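Local coordinates for cleavage stimulation factor 77 (Encephalitozoon cuniculi, PDB 2UY1), which probably takes part in mRNA 3'-end processing, as a helical-repeat scaffold of the Suppressor of forked family that is expected to bind mRNA, at residues B[116-121]-B[156-160]; B[317-323]-B[350-356]; B[357-362]-B[380-386]. All coordinates share one frame; numbering follows the deposited sequence.

Overall arrangement
The three contacts come in series along a largely helical chain with no strand, all within the part of the protein that belongs to the Suppressor of forked family. Contact 1 seats a loop, residues 116-121, on helix 150-167; it lies across the chain's centre from the other two, with centres about 57 Å from contact 2 and about 60 Å from contact 3. Contacts 2 and 3 touch, their centres about 12 Å apart, because both use helix 354-367: contact 2 joins its start to helix 319-333, and contact 3 joins its next turns to the start of helix 384-397. An elongated solenoid is thus built from local, successive joints, and helix 354-367 hands the packing on from one to the next.

Contact 1 (B[116-121]-B[156-160]); sequences LQTPMG and SFQRY
Pro-119 meets Ser-156, Arg-159 and Tyr-160 at once and gives up more surface to this contact than any other residue. Its ring is wedged against one turn of helix 150-167. CB rests on the backbone of that turn, 3.6 Å from Tyr-160 N, and also touches Tyr-160 CB at 3.8 Å. CG lies over the centre of one face of the Arg-159 guanidinium, 3.5 Å from Arg-159 CZ, because the arginine chain bends at chi3 (64°) and folds back across the proline. A CA-H...O contact, 3.4 Å from Pro-119 CA to Ser-156 O, completes the fit.

Tyr-160 holds CG anti to its own backbone N (chi1 -175°), which spreads one ring face over the Met-120 to Gly-121 peptide. Met-120 C sits above the ring centre, and Gly-121 N, 3.6 Å from Tyr-160 CZ, lies nearer the rim; with no side chain on Gly-121, the phenol can approach closely.

Ser-156 adds the polar tie. Its OG donates to Leu-116 O over 3.1 Å, tilted 24° from the carbonyl plane, and its hydroxyl is probably shared with Leu-152 O, to which the bond is weak. Arg-159, by contrast, directs NH2 to Glu-182 in a long, weak ion pair. With a single hydrogen bond crossing and carbon and peptide surfaces supplying most of the rest, the helix appears to hold this loop chiefly by shape.

Contact 2 (B[317-323]-B[350-356]); sequences VGPHVFI and HPDSTLL
With CG anti to the carbonyl carbon (chi1 -60°), His-350 extends its ring to Val-317 and Pro-319, while Leu-355, its CG anti to the backbone N (chi1 179°), carries CD2 across to His-320. The two imidazoles are thereby engaged in different ways. His-350 uses its edge and a face together: NE2 donates to a lone pair of Val-317 O over 3.0 Å, with the N-H...O angle at 147° and the acceptor close to the ring plane, while Pro-319 CD lies over the ring centre, 3.8 Å from the centroid, in a CH-pi contact. The rim of Phe-322 meets the rim of His-350, neither ring covering the other. His-320 instead offers a face, on which Leu-355 CD2 sits off-centre, 3.4 Å from His-320 CE1; the NE2 of His-320 is hydrogen-bonded to Asp-450.

Next to these rings the two leucines pack against Ile-323 and Pro-319. Ile-323 CG1 presses on Leu-356 CD1 at 3.5 Å, a tight pair, and Ile-323 CD1 approaches Leu-355 CG to 3.6 Å. Leu-356 CD2 reaches Pro-319 CB at 4.0 Å. The leucines are presented by an N-capped helix start: Ser-353 OG accepts from Leu-356 N over 3.2 Å, and the same OG rests near Pro-319.

Helix 337-349 links the two segments in sequence, and the helices on either side of it in the chain, 319-333 and 354-367, meet here at their N-terminal ends. Such side-by-side packing of alternate helices is characteristic of the alpha-solenoids of TPR-like and HAT-repeat proteins.

Contact 3 (B[357-362]-B[380-386]); sequences KEEFFL and LEKTSRM
The guanidinium of Arg-385 carries Leu-362 CD1 over one face and Glu-358 OE2 at its edge, in plane. The salt bridge from Glu-358 OE2 to Arg-385 NH1 spans 3.5 Å, but the carboxylate stands nearly upright to the guanidinium, their planes 82° apart, so the two groups do not pair side by side. The other carboxylate oxygen, Glu-358 OE1, accepts from Thr-383 OG1 at a very short modelled 2.5 Å, a length best treated as doubtful. That hydroxyl has a second duty: as N-cap of helix 384-397 it accepts from Met-386 N over 3.2 Å, within a capping box. Glu-358 thus appears to reach the helix start through its capping residue.

Met-386 fills the centre, its chain bent at chi3 (78°). SD lies 3.7 Å from Glu-358 CA, and CE meets Phe-361 CB at 3.9 Å. Farther along, Leu-380 CD2 packs on the aliphatic Lys-357 CG at 3.8 Å, and the lysine makes a long salt bridge with Glu-381.

Helix 370-379, which links the two segments, closes over Phe-361 with Phe-377, Ala-373 and Leu-376. Helix 337-349 covers Lys-357 and Leu-380 through Leu-347, and the loop at Leu-420 touches Glu-381 and Thr-383.

Contact 1 (B[116-121]-B[156-160])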
loop_
_atom_site.group_PDB
_atom_site.type_symbol
_atom_site.label_atom_id
_atom_site.label_comp_id
_atom_site.label_asym_id
_atom_site.label_seq_id
_atom_site.Cartn_x
_atom_site.Cartn_y
_atom_site.Cartn_z
ATOM N N LEU B 116 39.127 -34.765 -17.486
ATOM C CA LEU B 116 39.550 -33.437 -17.903
ATOM C C LEU B 116 38.442 -32.620 -18.607
ATOM O O LEU B 116 38.494 -31.391 -18.622
ATOM C CB LEU B 116 40.821 -33.540 -18.772
ATOM C CG LEU B 116 42.147 -33.684 -18.004
ATOM C CD1 LEU B 116 43.293 -34.164 -18.877
ATOM C CD2 LEU B 116 42.520 -32.387 -17.360
ATOM N N GLN B 117 37.429 -33.291 -19.154
ATOM C CA GLN B 117 36.274 -32.590 -19.712
ATOM C C GLN B 117 35.151 -32.326 -18.708
ATOM O O GLN B 117 34.085 -31.810 -19.080
ATOM C CB GLN B 117 35.716 -33.326 -20.941
ATOM C CG GLN B 117 36.150 -32.719 -22.284
ATOM C CD GLN B 117 36.105 -33.723 -23.431
ATOM O OE1 GLN B 117 35.456 -34.781 -23.328
ATOM N NE2 GLN B 117 36.798 -33.397 -24.534
ATOM N N THR B 118 35.373 -32.685 -17.446
ATOM C CA THR B 118 34.399 -32.370 -16.377
ATOM C C THR B 118 34.923 -31.389 -15.308
ATOM O O THR B 118 35.995 -31.592 -14.711
ATOM C CB THR B 118 33.782 -33.634 -15.721
ATOM O OG1 THR B 118 34.767 -34.293 -14.900
ATOM C CG2 THR B 118 33.208 -34.590 -16.799
ATOM N N PRO B 119 34.172 -30.294 -15.086
ATOM C CA PRO B 119 34.514 -29.405 -13.987
ATOM C C PRO B 119 34.366 -30.197 -12.680
ATOM O O PRO B 119 33.293 -30.771 -12.433
ATOM C CB PRO B 119 33.461 -28.289 -14.090
ATOM C CG PRO B 119 32.893 -28.398 -15.465
ATOM C CD PRO B 119 32.985 -29.845 -15.827
ATOM N N MET B 120 35.437 -30.266 -11.884
ATOM C CA MET B 120 35.439 -31.024 -10.637
ATOM C C MET B 120 36.490 -30.465 -9.691
ATOM O O MET B 120 37.410 -29.783 -10.130
ATOM C CB MET B 120 35.734 -32.509 -10.909
ATOM C CG MET B 120 37.088 -32.801 -11.592
ATOM S SD MET B 120 37.604 -34.522 -11.372
ATOM C CE MET B 120 36.420 -35.348 -12.380
ATOM N N GLY B 121 36.345 -30.735 -8.392
ATOM C CA GLY B 121 37.366 -30.354 -7.437
ATOM C C GLY B 121 38.629 -31.181 -7.638
ATOM O O GLY B 121 38.558 -32.411 -7.751
ATOM N N SER B 156 37.443 -26.567 -18.455
ATOM C CA SER B 156 36.786 -27.261 -17.350
ATOM C C SER B 156 37.230 -26.744 -15.956
ATOM O O SER B 156 36.504 -26.889 -14.970
ATOM C CB SER B 156 36.989 -28.771 -17.485
ATOM O OG SER B 156 36.287 -29.266 -18.603
ATOM N N PHE B 157 38.392 -26.095 -15.884
ATOM C CA PHE B 157 38.852 -25.467 -14.621
ATOM C C PHE B 157 38.217 -24.064 -14.405
ATOM O O PHE B 157 37.873 -23.711 -13.262
ATOM C CB PHE B 157 40.381 -25.400 -14.572
ATOM C CG PHE B 157 40.944 -24.826 -13.287
ATOM C CD1 PHE B 157 41.179 -25.650 -12.191
ATOM C CD2 PHE B 157 41.265 -23.470 -13.194
ATOM C CE1 PHE B 157 41.723 -25.132 -11.012
ATOM C CE2 PHE B 157 41.821 -22.937 -12.027
ATOM C CZ PHE B 157 42.044 -23.756 -10.935
ATOM N N GLN B 158 38.098 -23.288 -15.494
ATOM C CA GLN B 158 37.319 -22.046 -15.521
ATOM C C GLN B 158 35.880 -22.334 -15.103
ATOM O O GLN B 158 35.271 -21.573 -14.362
ATOM C CB GLN B 158 37.277 -21.431 -16.917
ATOM C CG GLN B 158 38.609 -21.087 -17.543
ATOM C CD GLN B 158 38.481 -20.156 -18.751
ATOM O OE1 GLN B 158 37.676 -20.404 -19.661
ATOM N NE2 GLN B 158 39.274 -19.071 -18.758
ATOM N N ARG B 159 35.337 -23.448 -15.581
ATOM C CA ARG B 159 33.937 -23.765 -15.311
ATOM C C ARG B 159 33.683 -24.053 -13.828
ATOM O O ARG B 159 32.796 -23.434 -13.216
ATOM C CB ARG B 159 33.452 -24.877 -16.244
ATOM C CG ARG B 159 33.008 -24.371 -17.626
ATOM C CD ARG B 159 32.695 -25.526 -18.606
ATOM N NE ARG B 159 31.557 -26.371 -18.193
ATOM C CZ ARG B 159 31.371 -27.649 -18.557
ATOM N NH1 ARG B 159 32.243 -28.274 -19.339
ATOM N NH2 ARG B 159 30.312 -28.314 -18.116
ATOM N N TYR B 160 34.497 -24.943 -13.247
ATOM C CA TYR B 160 34.419 -25.293 -11.828
ATOM C C TYR B 160 34.512 -24.081 -10.879
ATOM O O TYR B 160 34.095 -24.160 -9.711
ATOM C CB TYR B 160 35.468 -26.342 -11.447
ATOM C CG TYR B 160 35.325 -26.787 -10.018
ATOM C CD1 TYR B 160 34.150 -27.428 -9.578
ATOM C CD2 TYR B 160 36.335 -26.551 -9.079
ATOM C CE1 TYR B 160 33.980 -27.827 -8.253
ATOM C CE2 TYR B 160 36.165 -26.949 -7.741
ATOM C CZ TYR B 160 34.982 -27.590 -7.354
ATOM O OH TYR B 160 34.810 -28.004 -6.067
#

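Contact 2 (B[317-323]-B[350-356])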
loop_
_atom_site.group_PDB
_atom_site.type_symbol
_atom_site.label_atom_id
_atom_site.label_comp_id
_atom_site.label_asym_id
_atom_site.label_seq_id
_atom_site.Cartn_x
_atom_site.Cartn_y
_atom_site.Cartn_z
ATOM N N VAL B 317 -18.704 -23.729 -1.050
ATOM C CA VAL B 317 -17.581 -23.194 -1.797
ATOM C C VAL B 317 -17.373 -21.797 -1.248
ATOM O O VAL B 317 -18.346 -21.075 -1.042
ATOM C CB VAL B 317 -17.759 -23.232 -3.385
ATOM C CG1 VAL B 317 -18.454 -24.524 -3.827
ATOM C CG2 VAL B 317 -18.513 -21.999 -3.956
ATOM N N GLY B 318 -16.114 -21.448 -0.985
ATOM C CA GLY B 318 -15.763 -20.174 -0.318
ATOM C C GLY B 318 -16.062 -18.939 -1.150
ATOM O O GLY B 318 -16.412 -19.043 -2.340
ATOM N N PRO B 319 -15.875 -17.756 -0.540
ATOM C CA PRO B 319 -15.971 -16.447 -1.214
ATOM C C PRO B 319 -15.094 -16.350 -2.470
ATOM O O PRO B 319 -15.539 -15.853 -3.497
ATOM C CB PRO B 319 -15.473 -15.462 -0.138
ATOM C CG PRO B 319 -15.772 -16.153 1.154
ATOM C CD PRO B 319 -15.482 -17.613 0.879
ATOM N N HIS B 320 -13.868 -16.839 -2.414
ATOM C CA HIS B 320 -12.942 -16.712 -3.543
ATOM C C HIS B 320 -13.421 -17.349 -4.838
ATOM O O HIS B 320 -12.985 -16.959 -5.909
ATOM C CB HIS B 320 -11.616 -17.400 -3.187
ATOM C CG HIS B 320 -10.808 -16.659 -2.175
ATOM N ND1 HIS B 320 -10.796 -16.714 -0.823
ATOM C CD2 HIS B 320 -9.894 -15.691 -2.529
ATOM C CE1 HIS B 320 -9.864 -15.805 -0.387
ATOM N NE2 HIS B 320 -9.319 -15.214 -1.437
ATOM N N VAL B 321 -14.219 -18.411 -4.727
ATOM C CA VAL B 321 -14.541 -19.262 -5.871
ATOM C C VAL B 321 -15.568 -18.510 -6.680
ATOM O O VAL B 321 -15.530 -18.536 -7.879
ATOM C CB VAL B 321 -15.067 -20.712 -5.409
ATOM C CG1 VAL B 321 -15.594 -21.579 -6.617
ATOM C CG2 VAL B 321 -13.967 -21.440 -4.738
ATOM N N PHE B 322 -16.411 -17.756 -5.987
ATOM C CA PHE B 322 -17.398 -16.892 -6.636
ATOM C C PHE B 322 -16.733 -15.719 -7.329
ATOM O O PHE B 322 -17.163 -15.344 -8.385
ATOM C CB PHE B 322 -18.364 -16.306 -5.600
ATOM C CG PHE B 322 -19.294 -17.321 -4.948
ATOM C CD1 PHE B 322 -20.495 -17.663 -5.546
ATOM C CD2 PHE B 322 -18.956 -17.906 -3.726
ATOM C CE1 PHE B 322 -21.371 -18.579 -4.936
ATOM C CE2 PHE B 322 -19.826 -18.820 -3.095
ATOM C CZ PHE B 322 -21.050 -19.134 -3.700
ATOM N N ILE B 323 -15.776 -15.063 -6.658
ATOM C CA ILE B 323 -15.021 -13.939 -7.200
ATOM C C ILE B 323 -14.193 -14.390 -8.399
ATOM O O ILE B 323 -14.127 -13.711 -9.418
ATOM C CB ILE B 323 -14.048 -13.348 -6.138
ATOM C CG1 ILE B 323 -14.764 -12.905 -4.848
ATOM C CG2 ILE B 323 -13.130 -12.258 -6.732
ATOM C CD1 ILE B 323 -13.753 -12.453 -3.721
ATOM N N HIS B 350 -22.156 -15.717 1.669
ATOM C CA HIS B 350 -21.136 -15.238 2.631
ATOM C C HIS B 350 -21.420 -13.774 2.956
ATOM O O HIS B 350 -20.695 -12.888 2.498
ATOM C CB HIS B 350 -19.709 -15.451 2.070
ATOM C CG HIS B 350 -19.398 -16.892 1.797
ATOM N ND1 HIS B 350 -19.054 -17.899 2.633
ATOM C CD2 HIS B 350 -19.519 -17.454 0.546
ATOM C CE1 HIS B 350 -18.958 -19.043 1.871
ATOM N NE2 HIS B 350 -19.235 -18.744 0.615
ATOM N N PRO B 351 -22.478 -13.533 3.779
ATOM C CA PRO B 351 -23.054 -12.204 3.984
ATOM C C PRO B 351 -22.100 -11.304 4.755
ATOM O O PRO B 351 -22.249 -10.082 4.694
ATOM C CB PRO B 351 -24.307 -12.468 4.845
ATOM C CG PRO B 351 -24.186 -13.814 5.371
ATOM C CD PRO B 351 -23.123 -14.554 4.635
ATOM N N ASP B 352 -21.168 -11.938 5.476
ATOM C CA ASP B 352 -20.148 -11.315 6.302
ATOM C C ASP B 352 -18.747 -11.346 5.669
ATOM O O ASP B 352 -17.777 -11.210 6.383
ATOM C CB ASP B 352 -20.044 -12.032 7.674
ATOM C CG ASP B 352 -21.316 -11.884 8.533
ATOM O OD1 ASP B 352 -21.950 -10.790 8.517
ATOM O OD2 ASP B 352 -21.680 -12.869 9.226
ATOM N N SER B 353 -18.623 -11.555 4.363
ATOM C CA SER B 353 -17.296 -11.624 3.741
ATOM C C SER B 353 -16.867 -10.213 3.258
ATOM O O SER B 353 -17.335 -9.764 2.251
ATOM C CB SER B 353 -17.318 -12.568 2.525
ATOM O OG SER B 353 -16.035 -12.604 1.861
ATOM N N THR B 354 -15.965 -9.563 3.967
ATOM C CA THR B 354 -15.457 -8.242 3.571
ATOM C C THR B 354 -14.697 -8.311 2.201
ATOM O O THR B 354 -14.811 -7.424 1.307
ATOM C CB THR B 354 -14.576 -7.741 4.686
ATOM O OG1 THR B 354 -15.404 -7.394 5.820
ATOM C CG2 THR B 354 -13.648 -6.535 4.200
ATOM N N LEU B 355 -13.959 -9.399 2.030
ATOM C CA LEU B 355 -13.348 -9.720 0.735
ATOM C C LEU B 355 -14.305 -9.608 -0.405
ATOM O O LEU B 355 -14.025 -8.972 -1.393
ATOM C CB LEU B 355 -12.835 -11.161 0.732
ATOM C CG LEU B 355 -12.192 -11.578 -0.595
ATOM C CD1 LEU B 355 -10.911 -10.719 -0.908
ATOM C CD2 LEU B 355 -11.902 -13.065 -0.478
ATOM N N LEU B 356 -15.441 -10.282 -0.324
ATOM C CA LEU B 356 -16.358 -10.272 -1.476
ATOM C C LEU B 356 -16.982 -8.867 -1.634
ATOM O O LEU B 356 -17.289 -8.423 -2.751
ATOM C CB LEU B 356 -17.449 -11.333 -1.195
ATOM C CG LEU B 356 -18.390 -12.242 -1.995
ATOM C CD1 LEU B 356 -17.832 -12.905 -3.242
ATOM C CD2 LEU B 356 -18.739 -13.352 -1.030
#

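Contact 3 (B[357-362]-B[380-386])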
loop_
_atom_site.group_PDB
_atom_site.type_symbol
_atom_site.label_atom_id
_atom_site.label_comp_id
_atom_site.label_asym_id
_atom_site.label_seq_id
_atom_site.Cartn_x
_atom_site.Cartn_y
_atom_site.Cartn_z
ATOM N N LYS B 357 -17.296 -8.231 -0.499
ATOM C CA LYS B 357 -17.907 -6.907 -0.513
ATOM C C LYS B 357 -17.002 -5.873 -1.219
ATOM O O LYS B 357 -17.442 -5.156 -2.158
ATOM C CB LYS B 357 -18.265 -6.465 0.896
ATOM C CG LYS B 357 -19.414 -7.246 1.541
ATOM C CD LYS B 357 -19.687 -6.730 2.988
ATOM C CE LYS B 357 -20.512 -7.788 3.814
ATOM N NZ LYS B 357 -20.220 -7.595 5.307
ATOM N N GLU B 358 -15.737 -5.858 -0.833
ATOM C CA GLU B 358 -14.731 -4.974 -1.422
ATOM C C GLU B 358 -14.376 -5.295 -2.856
ATOM O O GLU B 358 -14.261 -4.382 -3.670
ATOM C CB GLU B 358 -13.462 -4.913 -0.555
ATOM C CG GLU B 358 -12.326 -4.005 -1.110
ATOM C CD GLU B 358 -11.188 -3.753 -0.112
ATOM O OE1 GLU B 358 -11.404 -3.171 0.992
ATOM O OE2 GLU B 358 -10.034 -4.060 -0.472
ATOM N N GLU B 359 -14.178 -6.588 -3.158
ATOM C CA GLU B 359 -13.791 -7.003 -4.485
ATOM C C GLU B 359 -14.939 -6.820 -5.431
ATOM O O GLU B 359 -14.660 -6.554 -6.552
ATOM C CB GLU B 359 -13.317 -8.468 -4.539
ATOM C CG GLU B 359 -11.965 -8.781 -3.881
ATOM C CD GLU B 359 -10.757 -8.119 -4.559
ATOM O OE1 GLU B 359 -10.799 -8.003 -5.785
ATOM O OE2 GLU B 359 -9.771 -7.714 -3.872
ATOM N N PHE B 360 -16.196 -6.976 -4.968
ATOM C CA PHE B 360 -17.412 -6.718 -5.784
ATOM C C PHE B 360 -17.535 -5.216 -6.071
ATOM O O PHE B 360 -17.783 -4.860 -7.183
ATOM C CB PHE B 360 -18.679 -7.139 -5.018
ATOM C CG PHE B 360 -19.979 -7.184 -5.836
ATOM C CD1 PHE B 360 -20.005 -6.997 -7.197
ATOM C CD2 PHE B 360 -21.202 -7.489 -5.182
ATOM C CE1 PHE B 360 -21.184 -7.059 -7.923
ATOM C CE2 PHE B 360 -22.372 -7.540 -5.884
ATOM C CZ PHE B 360 -22.382 -7.304 -7.246
ATOM N N PHE B 361 -17.439 -4.368 -5.054
ATOM C CA PHE B 361 -17.565 -2.952 -5.289
ATOM C C PHE B 361 -16.498 -2.436 -6.213
ATOM O O PHE B 361 -16.798 -1.678 -7.121
ATOM C CB PHE B 361 -17.638 -2.148 -3.991
ATOM C CG PHE B 361 -17.540 -0.650 -4.224
ATOM C CD1 PHE B 361 -18.603 0.041 -4.872
ATOM C CD2 PHE B 361 -16.380 0.044 -3.869
ATOM C CE1 PHE B 361 -18.521 1.440 -5.176
ATOM C CE2 PHE B 361 -16.290 1.459 -4.144
ATOM C CZ PHE B 361 -17.412 2.128 -4.796
ATOM N N LEU B 362 -15.265 -2.848 -6.016
ATOM C CA LEU B 362 -14.130 -2.238 -6.746
ATOM C C LEU B 362 -14.075 -2.750 -8.170
ATOM O O LEU B 362 -13.623 -2.068 -9.096
ATOM C CB LEU B 362 -12.795 -2.500 -6.060
ATOM C CG LEU B 362 -12.552 -1.828 -4.690
ATOM C CD1 LEU B 362 -11.255 -2.341 -4.128
ATOM C CD2 LEU B 362 -12.551 -0.246 -4.697
ATOM N N LEU B 380 -24.029 -1.713 1.320
ATOM C CA LEU B 380 -23.012 -2.478 2.032
ATOM C C LEU B 380 -22.321 -1.694 3.148
ATOM O O LEU B 380 -22.363 -0.453 3.157
ATOM C CB LEU B 380 -21.915 -2.949 1.067
ATOM C CG LEU B 380 -22.103 -3.878 -0.127
ATOM C CD1 LEU B 380 -20.783 -3.834 -0.871
ATOM C CD2 LEU B 380 -22.496 -5.313 0.282
ATOM N N GLU B 381 -21.681 -2.449 4.064
ATOM C CA GLU B 381 -20.706 -1.943 4.984
ATOM C C GLU B 381 -19.383 -1.842 4.215
ATOM O O GLU B 381 -19.218 -2.525 3.217
ATOM C CB GLU B 381 -20.544 -2.909 6.145
ATOM C CG GLU B 381 -21.853 -3.460 6.635
ATOM C CD GLU B 381 -21.709 -4.126 7.963
ATOM O OE1 GLU B 381 -21.938 -3.445 8.987
ATOM O OE2 GLU B 381 -21.355 -5.312 7.995
ATOM N N LYS B 382 -18.485 -0.990 4.667
ATOM C CA LYS B 382 -17.363 -0.532 3.852
ATOM C C LYS B 382 -16.050 -0.524 4.594
ATOM O O LYS B 382 -15.978 -0.215 5.798
ATOM C CB LYS B 382 -17.704 0.865 3.314
ATOM C CG LYS B 382 -19.067 0.839 2.627
ATOM C CD LYS B 382 -19.541 2.104 2.187
ATOM C CE LYS B 382 -20.621 2.586 2.983
ATOM N NZ LYS B 382 -21.921 2.141 2.555
ATOM N N THR B 383 -15.000 -0.917 3.879
ATOM C CA THR B 383 -13.657 -0.775 4.329
ATOM C C THR B 383 -13.227 0.655 3.991
ATOM O O THR B 383 -13.911 1.293 3.224
ATOM C CB THR B 383 -12.737 -1.791 3.555
ATOM O OG1 THR B 383 -12.880 -1.543 2.147
ATOM C CG2 THR B 383 -13.107 -3.262 3.888
ATOM N N SER B 384 -12.112 1.130 4.567
ATOM C CA SER B 384 -11.578 2.470 4.243
ATOM C C SER B 384 -11.252 2.511 2.779
ATOM O O SER B 384 -11.397 3.548 2.201
ATOM C CB SER B 384 -10.253 2.850 4.920
ATOM O OG SER B 384 -10.288 2.701 6.305
ATOM N N ARG B 385 -10.760 1.407 2.210
ATOM C CA ARG B 385 -10.370 1.396 0.817
ATOM C C ARG B 385 -11.597 1.582 -0.096
ATOM O O ARG B 385 -11.478 2.270 -1.056
ATOM C CB ARG B 385 -9.614 0.151 0.422
ATOM C CG ARG B 385 -9.017 0.261 -0.976
ATOM C CD ARG B 385 -8.786 -1.109 -1.586
ATOM N NE ARG B 385 -7.775 -1.031 -2.628
ATOM C CZ ARG B 385 -7.160 -2.075 -3.172
ATOM N NH1 ARG B 385 -7.451 -3.317 -2.767
ATOM N NH2 ARG B 385 -6.244 -1.867 -4.124
ATOM N N MET B 386 -12.755 1.017 0.249
ATOM C CA MET B 386 -14.006 1.161 -0.499
ATOM C C MET B 386 -14.438 2.622 -0.387
ATOM O O MET B 386 -14.639 3.257 -1.385
ATOM C CB MET B 386 -15.109 0.239 0.074
ATOM C CG MET B 386 -14.967 -1.244 -0.329
ATOM S SD MET B 386 -16.042 -2.295 0.730
ATOM C CE MET B 386 -17.625 -1.925 -0.117
#